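Local coordinates for telomere length regulator taz1 (PDB 4ZMI), which binds double-stranded telomeric DNA in fission yeast and regulates telomere length, here represented by its helical, TRF-family domain, at residues S30-E35 with E48-E53; I108-N113 with A216-V221. All coordinates share one frame; numbering follows the deposited sequence.

Contact 1 (S30-E35 with E48-E53); sequences SAIFSE and ERLGKE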
ATOM      1  N   SER A  30     -15.721   0.710  -4.432  1.00 83.68           N
ATOM      2  CA  SER A  30     -16.207   0.874  -3.059  1.00 87.22           C
ATOM      3  C   SER A  30     -17.722   0.771  -2.966  1.00 97.52           C
ATOM      4  O   SER A  30     -18.249   0.266  -1.974  1.00100.06           O
ATOM      5  CB  SER A  30     -15.769   2.213  -2.464  1.00 89.58           C
ATOM      6  OG  SER A  30     -14.424   2.172  -2.037  1.00 97.23           O
ATOM      7  N   ALA A  31     -18.418   1.275  -3.983  1.00 97.91           N
ATOM      8  CA  ALA A  31     -19.872   1.191  -4.006  1.00100.97           C
ATOM      9  C   ALA A  31     -20.276  -0.260  -4.165  1.00100.79           C
ATOM     10  O   ALA A  31     -21.133  -0.751  -3.442  1.00102.77           O
ATOM     11  CB  ALA A  31     -20.441   2.024  -5.129  1.00 98.48           C
ATOM     12  N   ILE A  32     -19.639  -0.944  -5.112  1.00100.59           N
ATOM     13  CA  ILE A  32     -19.909  -2.356  -5.345  1.00100.19           C
ATOM     14  C   ILE A  32     -19.585  -3.194  -4.102  1.00104.59           C
ATOM     15  O   ILE A  32     -20.296  -4.154  -3.796  1.00108.04           O
ATOM     16  CB  ILE A  32     -19.179  -2.886  -6.610  1.00 96.04           C
ATOM     17  CG1 ILE A  32     -19.729  -2.204  -7.870  1.00 97.78           C
ATOM     18  CG2 ILE A  32     -19.324  -4.393  -6.742  1.00 91.95           C
ATOM     19  CD1 ILE A  32     -19.292  -2.849  -9.179  1.00 96.41           C
ATOM     20  N   PHE A  33     -18.546  -2.825  -3.355  1.00 98.16           N
ATOM     21  CA  PHE A  33     -18.302  -3.519  -2.087  1.00 93.48           C
ATOM     22  C   PHE A  33     -19.384  -3.254  -1.028  1.00 98.96           C
ATOM     23  O   PHE A  33     -19.558  -4.043  -0.096  1.00101.98           O
ATOM     24  CB  PHE A  33     -16.918  -3.212  -1.493  1.00 77.36           C
ATOM     25  CG  PHE A  33     -16.681  -3.892  -0.176  1.00 67.86           C
ATOM     26  CD1 PHE A  33     -16.391  -5.244  -0.133  1.00 69.59           C
ATOM     27  CD2 PHE A  33     -16.804  -3.198   1.021  1.00 77.16           C
ATOM     28  CE1 PHE A  33     -16.196  -5.895   1.080  1.00 73.99           C
ATOM     29  CE2 PHE A  33     -16.616  -3.839   2.248  1.00 79.53           C
ATOM     30  CZ  PHE A  33     -16.304  -5.189   2.274  1.00 76.96           C
ATOM     31  N   SER A  34     -20.097  -2.142  -1.150  1.00103.46           N
ATOM     32  CA  SER A  34     -21.121  -1.815  -0.165  1.00112.47           C
ATOM     33  C   SER A  34     -22.342  -2.710  -0.317  1.00108.81           C
ATOM     34  O   SER A  34     -23.055  -2.955   0.644  1.00112.18           O
ATOM     35  CB  SER A  34     -21.525  -0.343  -0.254  1.00122.29           C
ATOM     36  OG  SER A  34     -20.430   0.493   0.068  1.00123.02           O
ATOM     37  N   GLU A  35     -22.567  -3.205  -1.529  1.00111.47           N
ATOM     38  CA  GLU A  35     -23.713  -4.058  -1.810  1.00122.02           C
ATOM     39  C   GLU A  35     -23.538  -5.454  -1.210  1.00124.60           C
ATOM     40  O   GLU A  35     -24.483  -6.026  -0.660  1.00127.41           O
ATOM     41  CB  GLU A  35     -23.939  -4.175  -3.323  1.00126.20           C
ATOM     42  CG  GLU A  35     -23.942  -2.850  -4.072  1.00127.32           C
ATOM     43  CD  GLU A  35     -25.233  -2.079  -3.902  1.00137.19           C
ATOM     44  OE1 GLU A  35     -26.254  -2.690  -3.513  1.00141.02           O
ATOM     45  OE2 GLU A  35     -25.225  -0.858  -4.165  1.00139.82           O
ATOM     46  N   GLU A  48     -15.151 -11.740  -9.115  1.00 85.69           N
ATOM     47  CA  GLU A  48     -16.359 -12.162  -9.799  1.00 88.53           C
ATOM     48  C   GLU A  48     -17.445 -11.110  -9.676  1.00 92.15           C
ATOM     49  O   GLU A  48     -18.109 -10.784 -10.655  1.00 95.08           O
ATOM     50  CB  GLU A  48     -16.861 -13.483  -9.234  1.00 87.03           C
ATOM     51  CG  GLU A  48     -15.871 -14.620  -9.347  1.00 91.99           C
ATOM     52  CD  GLU A  48     -16.358 -15.875  -8.639  1.00111.70           C
ATOM     53  OE1 GLU A  48     -17.550 -15.916  -8.244  1.00118.17           O
ATOM     54  OE2 GLU A  48     -15.551 -16.818  -8.472  1.00115.23           O
ATOM     55  N   ARG A  49     -17.630 -10.569  -8.479  1.00 92.55           N
ATOM     56  CA  ARG A  49     -18.666  -9.562  -8.304  1.00 98.30           C
ATOM     57  C   ARG A  49     -18.370  -8.302  -9.116  1.00102.63           C
ATOM     58  O   ARG A  49     -19.287  -7.686  -9.655  1.00107.71           O
ATOM     59  CB  ARG A  49     -18.896  -9.240  -6.827  1.00100.63           C
ATOM     60  CG  ARG A  49     -19.801  -8.028  -6.564  1.00111.53           C
ATOM     61  CD  ARG A  49     -21.237  -8.187  -7.082  1.00124.30           C
ATOM     62  NE  ARG A  49     -22.073  -7.064  -6.647  1.00137.95           N
ATOM     63  CZ  ARG A  49     -23.350  -6.881  -6.982  1.00154.66           C
ATOM     64  NH1 ARG A  49     -23.973  -7.747  -7.773  1.00160.91           N
ATOM     65  NH2 ARG A  49     -24.008  -5.823  -6.521  1.00160.30           N
ATOM     66  N   LEU A  50     -17.098  -7.928  -9.229  1.00 98.19           N
ATOM     67  CA  LEU A  50     -16.757  -6.735  -9.996  1.00 95.41           C
ATOM     68  C   LEU A  50     -17.049  -6.893 -11.499  1.00 96.75           C
ATOM     69  O   LEU A  50     -17.511  -5.951 -12.154  1.00 99.26           O
ATOM     70  CB  LEU A  50     -15.306  -6.301  -9.735  1.00 89.96           C
ATOM     71  CG  LEU A  50     -15.070  -5.514  -8.436  1.00 86.47           C
ATOM     72  CD1 LEU A  50     -13.597  -5.375  -8.115  1.00 84.44           C
ATOM     73  CD2 LEU A  50     -15.700  -4.132  -8.499  1.00 86.91           C
ATOM     74  N   GLY A  51     -16.802  -8.085 -12.039  1.00 92.16           N
ATOM     75  CA  GLY A  51     -16.974  -8.325 -13.462  1.00 88.21           C
ATOM     76  C   GLY A  51     -15.635  -8.358 -14.174  1.00 93.50           C
ATOM     77  O   GLY A  51     -14.718  -7.621 -13.808  1.00 89.41           O
ATOM     78  N   LYS A  52     -15.501  -9.212 -15.183  1.00 91.07           N
ATOM     79  CA  LYS A  52     -14.204  -9.389 -15.808  1.00 88.18           C
ATOM     80  C   LYS A  52     -13.806  -8.104 -16.496  1.00100.14           C
ATOM     81  O   LYS A  52     -12.673  -7.643 -16.369  1.00104.12           O
ATOM     82  CB  LYS A  52     -14.215 -10.557 -16.790  1.00 94.73           C
ATOM     83  CG  LYS A  52     -14.457 -11.895 -16.121  1.00100.78           C
ATOM     84  CD  LYS A  52     -13.990 -13.074 -16.961  1.00106.06           C
ATOM     85  CE  LYS A  52     -13.960 -14.343 -16.109  1.00108.80           C
ATOM     86  NZ  LYS A  52     -13.523 -15.558 -16.846  1.00109.84           N
ATOM     87  N   GLU A  53     -14.760  -7.506 -17.195  1.00106.99           N
ATOM     88  CA  GLU A  53     -14.492  -6.294 -17.955  1.00109.77           C
ATOM     89  C   GLU A  53     -14.150  -5.127 -17.040  1.00100.36           C
ATOM     90  O   GLU A  53     -13.263  -4.328 -17.351  1.00 98.56           O
ATOM     91  CB  GLU A  53     -15.662  -5.960 -18.893  1.00116.37           C
ATOM     92  CG  GLU A  53     -15.792  -6.940 -20.058  1.00118.87           C
ATOM     93  CD  GLU A  53     -17.089  -6.789 -20.824  1.00126.21           C
ATOM     94  OE1 GLU A  53     -18.079  -6.299 -20.237  1.00129.46           O
ATOM     95  OE2 GLU A  53     -17.120  -7.168 -22.014  1.00130.89           O
TER
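I32 lays its CG2 methyl against the aliphatic part of R49, with I32 CG2 3.7 Å from R49 CG. I32 CG2 also lies 3.8 Å from R49 NE, where the arginine begins to turn polar. At chi1 -65° I32 keeps CG1 beside the backbone N and turns CG2 opposite that N, which sets CG2 against R49. CG1 carries CD1 to L50, and I32 CD1 sits 3.9 Å from L50 CD2. CD1 meets L50 alone, while CG2 lies against R49 and also grazes L50 CD2. One isoleucine thus serves two successive residues. R49 bends at chi2 (63°) and runs on past I32 to E35. R49 NH2 comes to 3.6 Å from E35 CB, and E35 CG lies in the guanidinium plane, at its edge. The E35 carboxylate does not close a salt bridge. The E35 chain bends at chi2 and carries the carboxylate off, leaving E35 OE1 4.9 Å from R49 NH2, with the two planes 54° apart. The opposite charges may still attract weakly. No hydrogen bond crosses between the segments. The contact joins the C-terminal part of helix 5-35 to the end of helix 43-50, which G51 separates from helix 52-68. Helix 214-229 packs against helix 5-35 close by.

Contact 2 (I108-N113 with A216-V221); sequences IDLLDN and AFVNAV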
ATOM      1  N   ILE A 108      -7.283  -1.977  -5.434  1.00 66.64           N
ATOM      2  CA  ILE A 108      -7.309  -3.075  -6.406  1.00 64.94           C
ATOM      3  C   ILE A 108      -6.381  -4.220  -6.023  1.00 63.32           C
ATOM      4  O   ILE A 108      -6.465  -5.311  -6.597  1.00 62.49           O
ATOM      5  CB  ILE A 108      -6.905  -2.620  -7.833  1.00 64.77           C
ATOM      6  CG1 ILE A 108      -5.417  -2.279  -7.911  1.00 57.70           C
ATOM      7  CG2 ILE A 108      -7.721  -1.433  -8.297  1.00 69.25           C
ATOM      8  CD1 ILE A 108      -4.987  -1.875  -9.291  1.00 64.51           C
ATOM      9  N   ASP A 109      -5.460  -3.951  -5.097  1.00 55.63           N
ATOM     10  CA  ASP A 109      -4.534  -4.963  -4.601  1.00 56.84           C
ATOM     11  C   ASP A 109      -5.304  -5.939  -3.710  1.00 55.13           C
ATOM     12  O   ASP A 109      -4.825  -7.034  -3.424  1.00 50.61           O
ATOM     13  CB  ASP A 109      -3.368  -4.308  -3.834  1.00 55.82           C
ATOM     14  CG  ASP A 109      -2.219  -5.274  -3.551  1.00 60.41           C
ATOM     15  OD1 ASP A 109      -1.962  -6.167  -4.379  1.00 66.41           O
ATOM     16  OD2 ASP A 109      -1.563  -5.132  -2.494  1.00 68.09           O
ATOM     17  N   LEU A 110      -6.510  -5.547  -3.307  1.00 59.50           N
ATOM     18  CA  LEU A 110      -7.421  -6.442  -2.586  1.00 59.97           C
ATOM     19  C   LEU A 110      -7.885  -7.576  -3.474  1.00 69.62           C
ATOM     20  O   LEU A 110      -8.486  -8.538  -2.997  1.00 65.56           O
ATOM     21  CB  LEU A 110      -8.648  -5.677  -2.111  1.00 58.98           C
ATOM     22  CG  LEU A 110      -8.348  -4.631  -1.050  1.00 62.86           C
ATOM     23  CD1 LEU A 110      -9.528  -3.690  -0.901  1.00 62.31           C
ATOM     24  CD2 LEU A 110      -7.975  -5.315   0.273  1.00 60.88           C
ATOM     25  N   LEU A 111      -7.625  -7.444  -4.772  1.00 67.03           N
ATOM     26  CA  LEU A 111      -8.030  -8.449  -5.749  1.00 68.62           C
ATOM     27  C   LEU A 111      -6.985  -9.552  -5.917  1.00 67.89           C
ATOM     28  O   LEU A 111      -7.195 -10.507  -6.658  1.00 62.11           O
ATOM     29  CB  LEU A 111      -8.333  -7.786  -7.099  1.00 73.63           C
ATOM     30  CG  LEU A 111      -9.471  -6.760  -7.103  1.00 75.48           C
ATOM     31  CD1 LEU A 111      -9.678  -6.141  -8.475  1.00 69.39           C
ATOM     32  CD2 LEU A 111     -10.768  -7.405  -6.604  1.00 82.02           C
ATOM     33  N   ASP A 112      -5.852  -9.416  -5.235  1.00 66.81           N
ATOM     34  CA  ASP A 112      -4.753 -10.375  -5.376  1.00 59.68           C
ATOM     35  C   ASP A 112      -5.107 -11.696  -4.694  1.00 64.20           C
ATOM     36  O   ASP A 112      -4.955 -11.833  -3.487  1.00 63.10           O
ATOM     37  CB  ASP A 112      -3.465  -9.785  -4.778  1.00 56.71           C
ATOM     38  CG  ASP A 112      -2.359 -10.812  -4.626  1.00 57.61           C
ATOM     39  OD1 ASP A 112      -2.418 -11.874  -5.281  1.00 57.71           O
ATOM     40  OD2 ASP A 112      -1.426 -10.557  -3.836  1.00 63.25           O
ATOM     41  N   ASN A 113      -5.544 -12.686  -5.465  1.00 68.53           N
ATOM     42  CA  ASN A 113      -5.929 -13.962  -4.861  1.00 70.95           C
ATOM     43  C   ASN A 113      -4.771 -14.840  -4.373  1.00 66.94           C
ATOM     44  O   ASN A 113      -4.992 -15.985  -4.007  1.00 64.23           O
ATOM     45  CB  ASN A 113      -6.898 -14.753  -5.761  1.00 78.73           C
ATOM     46  CG  ASN A 113      -6.230 -15.353  -6.988  1.00 87.67           C
ATOM     47  OD1 ASN A 113      -5.088 -15.815  -6.938  1.00 90.93           O
ATOM     48  ND2 ASN A 113      -6.954 -15.360  -8.104  1.00 89.80           N
ATOM     49  N   ALA A 216     -14.130  -7.771   6.427  1.00 72.21           N
ATOM     50  CA  ALA A 216     -13.633  -6.975   7.524  1.00 76.14           C
ATOM     51  C   ALA A 216     -12.247  -6.452   7.167  1.00 79.15           C
ATOM     52  O   ALA A 216     -11.888  -5.319   7.495  1.00 78.50           O
ATOM     53  CB  ALA A 216     -13.594  -7.793   8.802  1.00 66.57           C
ATOM     54  N   PHE A 217     -11.465  -7.297   6.505  1.00 76.01           N
ATOM     55  CA  PHE A 217     -10.160  -6.889   6.005  1.00 61.96           C
ATOM     56  C   PHE A 217     -10.351  -5.703   5.075  1.00 63.90           C
ATOM     57  O   PHE A 217      -9.761  -4.634   5.276  1.00 61.05           O
ATOM     58  CB  PHE A 217      -9.487  -8.054   5.285  1.00 54.04           C
ATOM     59  CG  PHE A 217      -8.174  -7.695   4.637  1.00 59.54           C
ATOM     60  CD1 PHE A 217      -7.195  -7.036   5.351  1.00 56.07           C
ATOM     61  CD2 PHE A 217      -7.909  -8.043   3.321  1.00 54.40           C
ATOM     62  CE1 PHE A 217      -5.984  -6.710   4.760  1.00 55.30           C
ATOM     63  CE2 PHE A 217      -6.690  -7.722   2.736  1.00 53.75           C
ATOM     64  CZ  PHE A 217      -5.734  -7.060   3.463  1.00 54.77           C
ATOM     65  N   VAL A 218     -11.222  -5.885   4.089  1.00 61.83           N
ATOM     66  CA  VAL A 218     -11.482  -4.860   3.095  1.00 63.56           C
ATOM     67  C   VAL A 218     -11.913  -3.572   3.757  1.00 70.38           C
ATOM     68  O   VAL A 218     -11.356  -2.508   3.489  1.00 71.74           O
ATOM     69  CB  VAL A 218     -12.546  -5.298   2.098  1.00 67.64           C
ATOM     70  CG1 VAL A 218     -12.942  -4.142   1.194  1.00 68.92           C
ATOM     71  CG2 VAL A 218     -12.033  -6.466   1.276  1.00 62.33           C
ATOM     72  N   ASN A 219     -12.884  -3.664   4.650  1.00 70.76           N
ATOM     73  CA  ASN A 219     -13.328  -2.467   5.348  1.00 71.06           C
ATOM     74  C   ASN A 219     -12.212  -1.800   6.154  1.00 64.63           C
ATOM     75  O   ASN A 219     -12.135  -0.581   6.214  1.00 70.88           O
ATOM     76  CB  ASN A 219     -14.591  -2.727   6.183  1.00 77.61           C
ATOM     77  CG  ASN A 219     -15.869  -2.610   5.351  1.00 93.38           C
ATOM     78  OD1 ASN A 219     -15.987  -1.730   4.485  1.00 93.70           O
ATOM     79  ND2 ASN A 219     -16.826  -3.504   5.600  1.00 99.01           N
ATOM     80  N   ALA A 220     -11.318  -2.580   6.744  1.00 63.95           N
ATOM     81  CA  ALA A 220     -10.199  -1.966   7.455  1.00 64.28           C
ATOM     82  C   ALA A 220      -9.230  -1.304   6.449  1.00 69.67           C
ATOM     83  O   ALA A 220      -8.668  -0.237   6.723  1.00 69.99           O
ATOM     84  CB  ALA A 220      -9.484  -2.984   8.350  1.00 57.24           C
ATOM     85  N   VAL A 221      -9.068  -1.907   5.277  1.00 67.08           N
ATOM     86  CA  VAL A 221      -8.162  -1.344   4.271  1.00 66.20           C
ATOM     87  C   VAL A 221      -8.706  -0.005   3.794  1.00 71.69           C
ATOM     88  O   VAL A 221      -8.019   1.014   3.859  1.00 70.75           O
ATOM     89  CB  VAL A 221      -7.961  -2.305   3.072  1.00 61.01           C
ATOM     90  CG1 VAL A 221      -7.246  -1.601   1.930  1.00 60.62           C
ATOM     91  CG2 VAL A 221      -7.163  -3.505   3.505  1.00 60.38           C
TER
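L110 is the bump of this contact, and three residues of helix 214-229 form the hollow it enters. F217, V218 and V221 lie on neighbouring turns of that helix and meet the two methyls of the leucine. L110 CD2 is 3.7 Å from F217 CE2, coming to the ring at a slant, and 3.8 Å from V221 CG2. L110 and V221 reach toward each other tip to tip. The other methyl fits against V218, with L110 CD1 4.0 Å from V218 CG1. F217 leaves the helix on the side of the loop, and with CG anti to the backbone N (chi1 175°) its CE2 reaches L110 CD2. V221 CG2 sits over one face of the F217 ring, nearer its rim than its centre, so two walls of the hollow also brace each other. Cutting this leucine back to an alanine removes both methyls and would probably leave a gap between F217, V218 and V221, with the loop less firmly seated on the helix. Beyond the hollow, the F217 ring meets H117 and helix 137-154. All four touching residues are buried and no hydrogen bond crosses. The chemistry is purely apolar, so the loop after helix 95-107 is held to helix 214-229 here by shape and burial.

Overall arrangement
Both contacts belong to one all-helical TRF-family domain, and their centres are about 12 Å apart on the same side of its centre. Both segments of contact 1 precede those of contact 2 along the chain. Contact 1 joins helices close in sequence, whereas contact 2 brings together segments 103 residues apart. Contact 1 lies farther out, about 20 Å between its centre and the chain's centre, against about 11 Å for contact 2. They touch directly. F33 packs on V218 and N219, with F33 CZ 3.7 Å from V218 CG1, and L50 CD1 is 3.8 Å from L111 CD2. Helix 5-35, helix 43-50, the 108-113 loop and helix 214-229 therefore pack as one continuous block, linking early and late parts of the chain.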